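Local coordinates for N-alpha-acetyltransferase 35, NatC auxiliary subunit (Saccharomyces cerevisiae, PDB 6YGA), which serves as the auxiliary subunit of the NatC N-terminal acetyltransferase, which acetylates the N-terminal methionine of the L-A virus Gag protein, and takes part in viral propagation, at residues I92-L97 and T295-F300; L220-K225 and A254-G259; L562-L567 and D612-E617. All coordinates share one frame; numbering follows the deposited sequence.

Interaction 1 (I92-L97 and T295-F300); sequences IADRLL and TDYSGF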
ATOM      1  N   ILE B  92      25.471 -19.822   6.478  1.00 71.08           N
ATOM      2  CA  ILE B  92      24.269 -20.158   5.719  1.00 68.81           C
ATOM      3  C   ILE B  92      23.019 -19.819   6.524  1.00 70.61           C
ATOM      4  O   ILE B  92      22.091 -19.176   6.022  1.00 69.96           O
ATOM      5  CB  ILE B  92      24.295 -21.642   5.311  1.00 67.15           C
ATOM      6  CG1 ILE B  92      25.333 -21.892   4.216  1.00 71.90           C
ATOM      7  CG2 ILE B  92      22.930 -22.101   4.832  1.00 60.77           C
ATOM      8  CD1 ILE B  92      25.489 -23.357   3.853  1.00 73.68           C
ATOM      9  N   ALA B  93      22.982 -20.242   7.791  1.00 70.97           N
ATOM     10  CA  ALA B  93      21.813 -19.968   8.620  1.00 67.48           C
ATOM     11  C   ALA B  93      21.635 -18.472   8.845  1.00 67.37           C
ATOM     12  O   ALA B  93      20.507 -17.968   8.846  1.00 64.74           O
ATOM     13  CB  ALA B  93      21.930 -20.702   9.955  1.00 67.34           C
ATOM     14  N   ASP B  94      22.738 -17.745   9.030  1.00 69.71           N
ATOM     15  CA  ASP B  94      22.643 -16.308   9.265  1.00 69.48           C
ATOM     16  C   ASP B  94      22.019 -15.588   8.078  1.00 68.17           C
ATOM     17  O   ASP B  94      21.102 -14.775   8.243  1.00 67.12           O
ATOM     18  CB  ASP B  94      24.024 -15.736   9.570  1.00 72.88           C
ATOM     19  CG  ASP B  94      24.074 -14.236   9.409  1.00 73.65           C
ATOM     20  OD1 ASP B  94      23.386 -13.533  10.176  1.00 72.57           O
ATOM     21  OD2 ASP B  94      24.800 -13.761   8.511  1.00 75.55           O
ATOM     22  N   ARG B  95      22.509 -15.867   6.867  1.00 68.26           N
ATOM     23  CA  ARG B  95      21.984 -15.181   5.691  1.00 67.10           C
ATOM     24  C   ARG B  95      20.524 -15.542   5.451  1.00 65.85           C
ATOM     25  O   ARG B  95      19.733 -14.699   5.011  1.00 66.24           O
ATOM     26  CB  ARG B  95      22.835 -15.509   4.465  1.00 69.32           C
ATOM     27  CG  ARG B  95      22.239 -15.016   3.159  1.00 70.55           C
ATOM     28  CD  ARG B  95      23.307 -14.756   2.118  1.00 73.83           C
ATOM     29  NE  ARG B  95      22.714 -14.319   0.860  1.00 72.95           N
ATOM     30  CZ  ARG B  95      23.403 -13.826  -0.164  1.00 75.15           C
ATOM     31  NH1 ARG B  95      24.720 -13.699  -0.084  1.00 77.93           N
ATOM     32  NH2 ARG B  95      22.771 -13.455  -1.268  1.00 74.48           N
ATOM     33  N   LEU B  96      20.144 -16.787   5.743  1.00 64.05           N
ATOM     34  CA  LEU B  96      18.749 -17.183   5.586  1.00 61.21           C
ATOM     35  C   LEU B  96      17.841 -16.386   6.517  1.00 59.42           C
ATOM     36  O   LEU B  96      16.751 -15.962   6.116  1.00 58.59           O
ATOM     37  CB  LEU B  96      18.600 -18.682   5.834  1.00 60.04           C
ATOM     38  CG  LEU B  96      17.174 -19.231   5.757  1.00 56.25           C
ATOM     39  CD1 LEU B  96      16.599 -19.064   4.358  1.00 53.39           C
ATOM     40  CD2 LEU B  96      17.141 -20.686   6.187  1.00 56.36           C
ATOM     41  N   LEU B  97      18.273 -16.165   7.762  1.00 58.68           N
ATOM     42  CA  LEU B  97      17.478 -15.362   8.687  1.00 55.97           C
ATOM     43  C   LEU B  97      17.388 -13.913   8.228  1.00 55.58           C
ATOM     44  O   LEU B  97      16.331 -13.283   8.351  1.00 54.78           O
ATOM     45  CB  LEU B  97      18.058 -15.437  10.098  1.00 56.60           C
ATOM     46  CG  LEU B  97      17.728 -16.700  10.895  1.00 56.61           C
ATOM     47  CD1 LEU B  97      18.168 -16.558  12.346  1.00 58.80           C
ATOM     48  CD2 LEU B  97      16.241 -17.001  10.811  1.00 53.82           C
ATOM     49  N   THR B 295      22.022  -5.726   7.567  1.00 67.54           N
ATOM     50  CA  THR B 295      23.323  -6.024   8.152  1.00 71.85           C
ATOM     51  C   THR B 295      23.237  -6.562   9.576  1.00 71.64           C
ATOM     52  O   THR B 295      24.241  -7.070  10.087  1.00 73.43           O
ATOM     53  CB  THR B 295      24.218  -4.777   8.139  1.00 75.91           C
ATOM     54  OG1 THR B 295      23.699  -3.800   9.050  1.00 77.74           O
ATOM     55  CG2 THR B 295      24.276  -4.174   6.739  1.00 76.96           C
ATOM     56  N   ASP B 296      22.077  -6.468  10.226  1.00 69.90           N
ATOM     57  CA  ASP B 296      21.927  -6.922  11.603  1.00 69.42           C
ATOM     58  C   ASP B 296      20.583  -7.623  11.765  1.00 64.64           C
ATOM     59  O   ASP B 296      19.799  -7.745  10.818  1.00 60.37           O
ATOM     60  CB  ASP B 296      22.079  -5.756  12.593  1.00 72.48           C
ATOM     61  CG  ASP B 296      21.037  -4.661  12.397  1.00 73.39           C
ATOM     62  OD1 ASP B 296      20.055  -4.857  11.650  1.00 71.92           O
ATOM     63  OD2 ASP B 296      21.209  -3.583  13.005  1.00 75.48           O
ATOM     64  N   TYR B 297      20.313  -8.079  12.989  1.00 65.54           N
ATOM     65  CA  TYR B 297      19.063  -8.748  13.322  1.00 64.09           C
ATOM     66  C   TYR B 297      18.062  -7.818  13.998  1.00 63.35           C
ATOM     67  O   TYR B 297      17.133  -8.298  14.656  1.00 62.15           O
ATOM     68  CB  TYR B 297      19.323  -9.958  14.221  1.00 65.88           C
ATOM     69  CG  TYR B 297      19.885 -11.175  13.521  1.00 68.92           C
ATOM     70  CD1 TYR B 297      20.462 -11.084  12.261  1.00 70.12           C
ATOM     71  CD2 TYR B 297      19.828 -12.421  14.125  1.00 70.81           C
ATOM     72  CE1 TYR B 297      20.972 -12.203  11.630  1.00 71.63           C
ATOM     73  CE2 TYR B 297      20.332 -13.541  13.506  1.00 72.70           C
ATOM     74  CZ  TYR B 297      20.904 -13.429  12.259  1.00 72.45           C
ATOM     75  OH  TYR B 297      21.404 -14.554  11.648  1.00 71.94           O
ATOM     76  N   SER B 298      18.232  -6.500  13.856  1.00 63.83           N
ATOM     77  CA  SER B 298      17.318  -5.559  14.497  1.00 64.26           C
ATOM     78  C   SER B 298      15.886  -5.701  13.998  1.00 62.73           C
ATOM     79  O   SER B 298      14.952  -5.325  14.714  1.00 63.06           O
ATOM     80  CB  SER B 298      17.801  -4.123  14.284  1.00 64.99           C
ATOM     81  OG  SER B 298      18.917  -3.831  15.108  1.00 67.25           O
ATOM     82  N   GLY B 299      15.691  -6.237  12.792  1.00 59.91           N
ATOM     83  CA  GLY B 299      14.342  -6.423  12.286  1.00 59.17           C
ATOM     84  C   GLY B 299      13.528  -7.406  13.102  1.00 59.33           C
ATOM     85  O   GLY B 299      12.302  -7.284  13.189  1.00 59.54           O
ATOM     86  N   PHE B 300      14.191  -8.393  13.710  1.00 58.97           N
ATOM     87  CA  PHE B 300      13.487  -9.332  14.577  1.00 57.19           C
ATOM     88  C   PHE B 300      12.964  -8.636  15.827  1.00 54.93           C
ATOM     89  O   PHE B 300      11.900  -8.992  16.346  1.00 52.65           O
ATOM     90  CB  PHE B 300      14.407 -10.495  14.953  1.00 58.43           C
ATOM     91  CG  PHE B 300      14.669 -11.455  13.827  1.00 57.34           C
ATOM     92  CD1 PHE B 300      13.622 -11.971  13.077  1.00 54.17           C
ATOM     93  CD2 PHE B 300      15.961 -11.841  13.516  1.00 58.32           C
ATOM     94  CE1 PHE B 300      13.861 -12.858  12.041  1.00 53.36           C
ATOM     95  CE2 PHE B 300      16.206 -12.727  12.480  1.00 57.73           C
ATOM     96  CZ  PHE B 300      15.155 -13.235  11.742  1.00 54.29           C
TER
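Asp94 meets Tyr297 through a hydrogen bond in which the phenol OH donates to Asp94 OD1 over 2.7 Å. With CG anti to the backbone N (chi1 163°), the carboxylate reaches the tyrosine and offers OD1 by its anti lone pair, the one directed away from OD2. OD1 lies at the ring edge, and carboxylate and ring are nearly coplanar, with 16° between their planes. The other oxygen, OD2, is held by a salt bridge to Arg98, one turn further on.

One turn along, Leu97 is directed toward the second segment and crosses both aromatic side chains at about a right angle. Its CD1 rests 3.9 Å from Tyr297 CE2, and its CB sits 3.8 Å from Tyr297 OH. The same CB comes in at the edge of the Phe300 ring, 4.0 Å from CZ, while the main-chain O of Leu97 is 3.6 Å from that CZ. Phe300 in turn lays CE2 over one face of Tyr297.

All four side chains are buried, and Phe261 adds an edge-to-face partner for Tyr297. A buried carboxylate with a phenol on OD1 and an arginine at OD2 would probably stay ionised. The phenol bond ties helix 85-104 to the residue leading into helix 298-311, while Arg98 steadies the carboxylate from within its own helix.

Interaction 2 (L220-K225 and A254-G259); sequences LKHILK and ANSVNG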
ATOM      1  N   LEU B 220      25.514 -19.828  16.040  1.00 80.45           N
ATOM      2  CA  LEU B 220      24.604 -20.874  15.588  1.00 77.66           C
ATOM      3  C   LEU B 220      23.603 -21.246  16.677  1.00 77.27           C
ATOM      4  O   LEU B 220      22.443 -21.552  16.379  1.00 76.37           O
ATOM      5  CB  LEU B 220      25.401 -22.096  15.136  1.00 78.16           C
ATOM      6  CG  LEU B 220      24.661 -23.111  14.266  1.00 76.21           C
ATOM      7  CD1 LEU B 220      23.993 -22.408  13.099  1.00 73.12           C
ATOM      8  CD2 LEU B 220      25.621 -24.185  13.768  1.00 78.06           C
ATOM      9  N   LYS B 221      24.030 -21.223  17.942  1.00 78.46           N
ATOM     10  CA  LYS B 221      23.099 -21.467  19.040  1.00 78.97           C
ATOM     11  C   LYS B 221      22.012 -20.399  19.087  1.00 76.37           C
ATOM     12  O   LYS B 221      20.828 -20.714  19.263  1.00 75.22           O
ATOM     13  CB  LYS B 221      23.854 -21.523  20.368  1.00 83.74           C
ATOM     14  CG  LYS B 221      24.873 -22.651  20.476  1.00 89.08           C
ATOM     15  CD  LYS B 221      25.555 -22.642  21.839  1.00 93.99           C
ATOM     16  CE  LYS B 221      24.543 -22.800  22.966  1.00 94.64           C
ATOM     17  NZ  LYS B 221      25.166 -22.617  24.307  1.00 97.19           N
ATOM     18  N   HIS B 222      22.389 -19.128  18.927  1.00 74.97           N
ATOM     19  CA  HIS B 222      21.391 -18.062  18.960  1.00 70.55           C
ATOM     20  C   HIS B 222      20.482 -18.120  17.740  1.00 68.57           C
ATOM     21  O   HIS B 222      19.275 -17.872  17.848  1.00 66.88           O
ATOM     22  CB  HIS B 222      22.068 -16.695  19.055  1.00 71.03           C
ATOM     23  CG  HIS B 222      22.541 -16.344  20.432  1.00 73.73           C
ATOM     24  ND1 HIS B 222      23.876 -16.210  20.747  1.00 76.84           N
ATOM     25  CD2 HIS B 222      21.858 -16.093  21.574  1.00 74.12           C
ATOM     26  CE1 HIS B 222      23.996 -15.896  22.026  1.00 78.74           C
ATOM     27  NE2 HIS B 222      22.787 -15.819  22.551  1.00 76.47           N
ATOM     28  N   ILE B 223      21.044 -18.430  16.570  1.00 69.78           N
ATOM     29  CA  ILE B 223      20.235 -18.572  15.361  1.00 67.09           C
ATOM     30  C   ILE B 223      19.187 -19.660  15.551  1.00 68.35           C
ATOM     31  O   ILE B 223      18.009 -19.481  15.219  1.00 69.02           O
ATOM     32  CB  ILE B 223      21.137 -18.860  14.146  1.00 65.34           C
ATOM     33  CG1 ILE B 223      21.891 -17.599  13.724  1.00 65.56           C
ATOM     34  CG2 ILE B 223      20.326 -19.407  12.987  1.00 62.52           C
ATOM     35  CD1 ILE B 223      22.849 -17.824  12.576  1.00 66.24           C
ATOM     36  N   LEU B 224      19.601 -20.803  16.106  1.00 69.64           N
ATOM     37  CA  LEU B 224      18.678 -21.915  16.305  1.00 70.39           C
ATOM     38  C   LEU B 224      17.531 -21.528  17.233  1.00 68.97           C
ATOM     39  O   LEU B 224      16.372 -21.866  16.970  1.00 68.12           O
ATOM     40  CB  LEU B 224      19.433 -23.124  16.859  1.00 75.10           C
ATOM     41  CG  LEU B 224      19.069 -24.488  16.273  1.00 78.73           C
ATOM     42  CD1 LEU B 224      19.333 -24.503  14.792  1.00 78.64           C
ATOM     43  CD2 LEU B 224      19.868 -25.579  16.936  1.00 83.32           C
ATOM     44  N   LYS B 225      17.833 -20.815  18.321  1.00 67.68           N
ATOM     45  CA  LYS B 225      16.779 -20.419  19.251  1.00 64.65           C
ATOM     46  C   LYS B 225      15.869 -19.363  18.637  1.00 61.48           C
ATOM     47  O   LYS B 225      14.667 -19.331  18.923  1.00 58.95           O
ATOM     48  CB  LYS B 225      17.384 -19.906  20.555  1.00 63.28           C
ATOM     49  CG  LYS B 225      18.146 -20.943  21.361  1.00 64.36           C
ATOM     50  CD  LYS B 225      18.637 -20.347  22.672  1.00 65.58           C
ATOM     51  CE  LYS B 225      19.280 -21.400  23.559  1.00 70.14           C
ATOM     52  NZ  LYS B 225      19.728 -20.838  24.865  1.00 73.51           N
ATOM     53  N   ALA B 254      18.260 -11.825  19.455  1.00 65.03           N
ATOM     54  CA  ALA B 254      18.585 -10.885  18.389  1.00 63.43           C
ATOM     55  C   ALA B 254      19.576  -9.832  18.870  1.00 66.20           C
ATOM     56  O   ALA B 254      20.465  -9.416  18.119  1.00 69.78           O
ATOM     57  CB  ALA B 254      17.313 -10.229  17.854  1.00 59.58           C
ATOM     58  N   ASN B 255      19.443  -9.395  20.126  1.00 66.52           N
ATOM     59  CA  ASN B 255      20.385  -8.423  20.674  1.00 69.52           C
ATOM     60  C   ASN B 255      21.773  -9.027  20.844  1.00 70.73           C
ATOM     61  O   ASN B 255      22.782  -8.358  20.590  1.00 70.45           O
ATOM     62  CB  ASN B 255      19.872  -7.882  22.010  1.00 73.41           C
ATOM     63  CG  ASN B 255      18.960  -6.681  21.845  1.00 76.86           C
ATOM     64  OD1 ASN B 255      19.191  -5.825  20.990  1.00 80.42           O
ATOM     65  ND2 ASN B 255      17.919  -6.610  22.666  1.00 77.14           N
ATOM     66  N   SER B 256      21.848 -10.289  21.278  1.00 71.16           N
ATOM     67  CA  SER B 256      23.148 -10.924  21.467  1.00 75.01           C
ATOM     68  C   SER B 256      23.872 -11.101  20.138  1.00 74.87           C
ATOM     69  O   SER B 256      25.092 -10.920  20.060  1.00 76.41           O
ATOM     70  CB  SER B 256      22.978 -12.269  22.172  1.00 75.93           C
ATOM     71  OG  SER B 256      22.335 -12.112  23.424  1.00 75.67           O
ATOM     72  N   VAL B 257      23.133 -11.441  19.079  1.00 72.46           N
ATOM     73  CA  VAL B 257      23.747 -11.625  17.768  1.00 72.66           C
ATOM     74  C   VAL B 257      24.284 -10.302  17.237  1.00 72.79           C
ATOM     75  O   VAL B 257      25.353 -10.254  16.618  1.00 74.22           O
ATOM     76  CB  VAL B 257      22.740 -12.267  16.796  1.00 72.46           C
ATOM     77  CG1 VAL B 257      23.305 -12.319  15.389  1.00 72.50           C
ATOM     78  CG2 VAL B 257      22.383 -13.664  17.262  1.00 74.65           C
ATOM     79  N   ASN B 258      23.564  -9.203  17.485  1.00 70.93           N
ATOM     80  CA  ASN B 258      24.005  -7.904  16.981  1.00 71.10           C
ATOM     81  C   ASN B 258      25.369  -7.516  17.545  1.00 72.34           C
ATOM     82  O   ASN B 258      26.208  -6.956  16.829  1.00 71.75           O
ATOM     83  CB  ASN B 258      22.963  -6.832  17.297  1.00 71.66           C
ATOM     84  CG  ASN B 258      21.738  -6.925  16.400  1.00 71.47           C
ATOM     85  OD1 ASN B 258      21.807  -7.458  15.291  1.00 71.05           O
ATOM     86  ND2 ASN B 258      20.613  -6.403  16.876  1.00 71.05           N
ATOM     87  N   GLY B 259      25.613  -7.804  18.825  1.00 75.99           N
ATOM     88  CA  GLY B 259      26.932  -7.565  19.387  1.00 81.34           C
ATOM     89  C   GLY B 259      27.994  -8.502  18.857  1.00 81.74           C
ATOM     90  O   GLY B 259      29.187  -8.189  18.938  1.00 84.64           O
TER
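The imidazole of His222 is the flat group that touches across the contact, and Ser256 CB lies over one of its faces. The methylene is 3.5 Å above the ring plane and 3.9 Å from the centroid, displaced toward the rim and 24° off the normal, which makes it a CH-pi contact. It is the NE2 side of the ring that comes under the serine, with NE2 3.6 Å from Ser256 CB. Val257 CG2 comes to the ring at a slant.

With CG beside the backbone N (chi1 -79°), the ring reaches out across the second helix to Ser256, and CB is left to meet the valine. Val257 CG2 packs 3.5 Å from that CB, the closest approach between the two segments, and the two side chains lie alongside, running opposite ways. Val257 reaches the histidine with CG2, the branch beside its own backbone N, whereas CG1 stands anti to that nitrogen.

No hydrogen bond spans the two segments; the polar atoms Ser256 OG and His222 ND1 find partners in their own helices. Ser256 OG is bonded to the carbonyl O of Glu252, one turn earlier, and so presents its carbon to the imidazole. His222 ND1 has a weak bond to Thr218 O, again one turn back, which would bias the rotation of the ring.

The CA atoms of His222 and Val257 are 7.0 Å apart, so helices 215-231 and 245-260 lie close together here. Ile223 packs against helix 85-104, while Leu220 and Leu224 rest on helix 193-209. Ala254 touches helix 298-311 through Phe300 and Ile301, and Val257 reaches Tyr297 just before that helix, so this pair of helices is built into a larger helical bundle.

Interaction 3 (L562-L567 and D612-E617); sequences LKSFGL and DFVIEE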
ATOM      1  N   LEU B 562      -0.711  34.453   3.644  1.00 43.97           N
ATOM      2  CA  LEU B 562       0.136  34.250   2.473  1.00 43.87           C
ATOM      3  C   LEU B 562      -0.518  34.811   1.216  1.00 44.74           C
ATOM      4  O   LEU B 562       0.142  35.464   0.399  1.00 46.20           O
ATOM      5  CB  LEU B 562       0.456  32.764   2.299  1.00 42.76           C
ATOM      6  CG  LEU B 562       1.350  32.160   3.384  1.00 41.79           C
ATOM      7  CD1 LEU B 562       1.403  30.646   3.279  1.00 40.66           C
ATOM      8  CD2 LEU B 562       2.747  32.754   3.306  1.00 44.13           C
ATOM      9  N   LYS B 563      -1.822  34.575   1.044  1.00 43.01           N
ATOM     10  CA  LYS B 563      -2.500  35.118  -0.130  1.00 43.86           C
ATOM     11  C   LYS B 563      -2.615  36.637  -0.062  1.00 43.13           C
ATOM     12  O   LYS B 563      -2.547  37.306  -1.099  1.00 45.53           O
ATOM     13  CB  LYS B 563      -3.882  34.486  -0.302  1.00 42.92           C
ATOM     14  CG  LYS B 563      -4.637  35.079  -1.478  1.00 45.58           C
ATOM     15  CD  LYS B 563      -5.918  34.351  -1.813  1.00 48.65           C
ATOM     16  CE  LYS B 563      -6.561  34.980  -3.044  1.00 51.49           C
ATOM     17  NZ  LYS B 563      -7.918  34.445  -3.326  1.00 55.72           N
ATOM     18  N   SER B 564      -2.768  37.201   1.139  1.00 39.38           N
ATOM     19  CA  SER B 564      -2.823  38.655   1.260  1.00 40.93           C
ATOM     20  C   SER B 564      -1.550  39.313   0.743  1.00 43.81           C
ATOM     21  O   SER B 564      -1.601  40.431   0.219  1.00 45.10           O
ATOM     22  CB  SER B 564      -3.069  39.063   2.712  1.00 41.44           C
ATOM     23  OG  SER B 564      -4.306  38.561   3.186  1.00 41.35           O
ATOM     24  N   PHE B 565      -0.405  38.647   0.883  1.00 44.02           N
ATOM     25  CA  PHE B 565       0.848  39.159   0.344  1.00 47.09           C
ATOM     26  C   PHE B 565       1.067  38.763  -1.110  1.00 48.97           C
ATOM     27  O   PHE B 565       2.118  39.092  -1.671  1.00 49.12           O
ATOM     28  CB  PHE B 565       2.026  38.672   1.192  1.00 45.93           C
ATOM     29  CG  PHE B 565       2.187  39.408   2.495  1.00 46.89           C
ATOM     30  CD1 PHE B 565       2.925  40.579   2.556  1.00 48.03           C
ATOM     31  CD2 PHE B 565       1.615  38.921   3.659  1.00 45.86           C
ATOM     32  CE1 PHE B 565       3.085  41.257   3.752  1.00 49.36           C
ATOM     33  CE2 PHE B 565       1.771  39.591   4.857  1.00 46.54           C
ATOM     34  CZ  PHE B 565       2.508  40.762   4.904  1.00 49.63           C
ATOM     35  N   GLY B 566       0.112  38.058  -1.717  1.00 47.67           N
ATOM     36  CA  GLY B 566       0.209  37.619  -3.093  1.00 46.57           C
ATOM     37  C   GLY B 566       1.092  36.419  -3.341  1.00 47.41           C
ATOM     38  O   GLY B 566       1.497  36.199  -4.488  1.00 47.72           O
ATOM     39  N   LEU B 567       1.396  35.621  -2.319  1.00 48.33           N
ATOM     40  CA  LEU B 567       2.339  34.521  -2.492  1.00 49.74           C
ATOM     41  C   LEU B 567       1.675  33.209  -2.877  1.00 49.38           C
ATOM     42  O   LEU B 567       2.354  32.322  -3.408  1.00 49.91           O
ATOM     43  CB  LEU B 567       3.150  34.311  -1.214  1.00 51.13           C
ATOM     44  CG  LEU B 567       4.031  35.495  -0.833  1.00 55.91           C
ATOM     45  CD1 LEU B 567       4.896  35.119   0.336  1.00 58.54           C
ATOM     46  CD2 LEU B 567       4.882  35.923  -2.012  1.00 56.60           C
ATOM     47  N   ASP B 612     -13.340  36.728   2.886  1.00 57.30           N
ATOM     48  CA  ASP B 612     -13.483  37.359   4.194  1.00 56.26           C
ATOM     49  C   ASP B 612     -12.215  37.223   5.026  1.00 57.64           C
ATOM     50  O   ASP B 612     -11.939  38.080   5.874  1.00 60.07           O
ATOM     51  CB  ASP B 612     -14.672  36.758   4.941  1.00 55.40           C
ATOM     52  CG  ASP B 612     -15.964  36.861   4.156  1.00 56.09           C
ATOM     53  OD1 ASP B 612     -16.153  37.877   3.454  1.00 57.05           O
ATOM     54  OD2 ASP B 612     -16.791  35.929   4.240  1.00 56.10           O
ATOM     55  N   PHE B 613     -11.445  36.154   4.810  1.00 55.38           N
ATOM     56  CA  PHE B 613     -10.184  35.979   5.525  1.00 53.20           C
ATOM     57  C   PHE B 613      -9.073  36.844   4.939  1.00 51.66           C
ATOM     58  O   PHE B 613      -8.242  37.378   5.682  1.00 50.86           O
ATOM     59  CB  PHE B 613      -9.760  34.509   5.496  1.00 51.21           C
ATOM     60  CG  PHE B 613     -10.409  33.660   6.548  1.00 49.23           C
ATOM     61  CD1 PHE B 613      -9.931  33.663   7.848  1.00 51.98           C
ATOM     62  CD2 PHE B 613     -11.476  32.836   6.232  1.00 46.41           C
ATOM     63  CE1 PHE B 613     -10.518  32.874   8.816  1.00 53.45           C
ATOM     64  CE2 PHE B 613     -12.066  32.042   7.194  1.00 46.54           C
ATOM     65  CZ  PHE B 613     -11.589  32.060   8.488  1.00 50.77           C
ATOM     66  N   VAL B 614      -9.041  36.990   3.613  1.00 52.51           N
ATOM     67  CA  VAL B 614      -7.939  37.680   2.950  1.00 51.68           C
ATOM     68  C   VAL B 614      -8.017  39.177   3.223  1.00 52.54           C
ATOM     69  O   VAL B 614      -9.094  39.784   3.187  1.00 53.47           O
ATOM     70  CB  VAL B 614      -7.960  37.384   1.440  1.00 49.97           C
ATOM     71  CG1 VAL B 614      -7.007  38.303   0.694  1.00 51.14           C
ATOM     72  CG2 VAL B 614      -7.596  35.931   1.183  1.00 48.91           C
ATOM     73  N   ILE B 615      -6.865  39.780   3.504  1.00 54.51           N
ATOM     74  CA  ILE B 615      -6.771  41.212   3.764  1.00 56.71           C
ATOM     75  C   ILE B 615      -6.522  41.912   2.433  1.00 63.15           C
ATOM     76  O   ILE B 615      -5.427  41.823   1.871  1.00 63.58           O
ATOM     77  CB  ILE B 615      -5.658  41.526   4.770  1.00 52.97           C
ATOM     78  CG1 ILE B 615      -5.752  40.590   5.973  1.00 50.38           C
ATOM     79  CG2 ILE B 615      -5.742  42.972   5.225  1.00 54.06           C
ATOM     80  CD1 ILE B 615      -4.541  40.638   6.869  1.00 50.76           C
ATOM     81  N   GLU B 616      -7.537  42.607   1.922  1.00 69.20           N
ATOM     82  CA  GLU B 616      -7.396  43.341   0.672  1.00 75.33           C
ATOM     83  C   GLU B 616      -7.014  44.799   0.884  1.00 76.20           C
ATOM     84  O   GLU B 616      -6.766  45.509  -0.096  1.00 75.49           O
ATOM     85  CB  GLU B 616      -8.695  43.263  -0.143  1.00 82.51           C
ATOM     86  CG  GLU B 616      -8.474  43.071  -1.639  1.00 89.48           C
ATOM     87  CD  GLU B 616      -7.887  41.709  -1.976  1.00 94.69           C
ATOM     88  OE1 GLU B 616      -8.582  40.691  -1.776  1.00 96.33           O
ATOM     89  OE2 GLU B 616      -6.725  41.656  -2.433  1.00 97.91           O
ATOM     90  N   GLU B 617      -6.951  45.253   2.132  1.00 76.73           N
ATOM     91  CA  GLU B 617      -6.556  46.620   2.420  1.00 77.53           C
ATOM     92  C   GLU B 617      -5.060  46.799   2.175  1.00 75.73           C
ATOM     93  O   GLU B 617      -4.322  45.849   1.897  1.00 75.21           O
ATOM     94  CB  GLU B 617      -6.910  46.991   3.860  1.00 80.04           C
ATOM     95  CG  GLU B 617      -8.396  47.234   4.110  1.00 81.96           C
ATOM     96  CD  GLU B 617      -9.222  45.959   4.128  1.00 80.60           C
ATOM     97  OE1 GLU B 617      -8.637  44.861   4.243  1.00 78.64           O
ATOM     98  OE2 GLU B 617     -10.462  46.057   4.028  1.00 80.81           O
TER
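Ser564 and Ile615 supply the hydrogen bond of this contact. The amide N of Ile615 donates to Ser564 OG over 2.9 Å, nearly straight at 162°. OG sits beside the backbone N of its own residue (chi1 -61°), a position that lets it also bond the carbonyl O of Ala560, one turn earlier in the helix. The hydroxyl thus links two backbones, gripped once from each: it serves the carbonyl of its own helix and receives an amide of the incoming chain, which has just left helix 603-613.

Van der Waals contacts surround that bond. Ile615 CB lies 3.6 Å from Ser564 OG, and the main-chain O of Ile615 is 3.7 Å from Ser564 CB. Val614 divides its two methyls between two residues: CG1 comes within 3.7 Å of Ser564 OG, while CG2 touches the aliphatic part of Lys563, 3.8 Å from CD. The lysine chain is fully extended and crosses the valine at about a right angle, so methylenes do the touching and NZ continues past to a weak, long ion pair with Asp569.

Charge plays little direct part across the segments: Lys563 NZ and Glu616 OE1 have opposite charges but stay 6.5 Å apart. Phe622 of helix 619-653 packs on both Ser564 and Ile615, covering the joint from a further helix.

Each segment carries the C-terminal end of a helix and the chain that leaves it. The long helix 511-564 finishes in a Schellman motif, in which Gly566 takes positive phi, its N bonds Lys563 O, and Leu567 N returns to Leu562 O. Helix 603-613 ends at Phe613, Val614 is the first residue out of it, and the outgoing chain is pinned to the last turn of the long helix, within the TPR-like region of the auxiliary subunit.

From the N terminus, interaction 1 opens first, on helix 85-104, and closes only at 295-300, drawing the start of helix 298-311 back across nearly two hundred residues. Interaction 2 is nested within that loop and closes a much shorter one, bringing helix 245-260 against helix 215-231. The two touch, their centres about 9 Å apart: Asn258 OD1 probably accepts a hydrogen bond from Tyr297 N, and Ile223 packs on Asp94. Interaction 3 follows in series, joining the ends of helices 511-564 and 603-613. Its centre lies about 57 Å from that of interaction 1, across the middle of the chain, and no contacts cross.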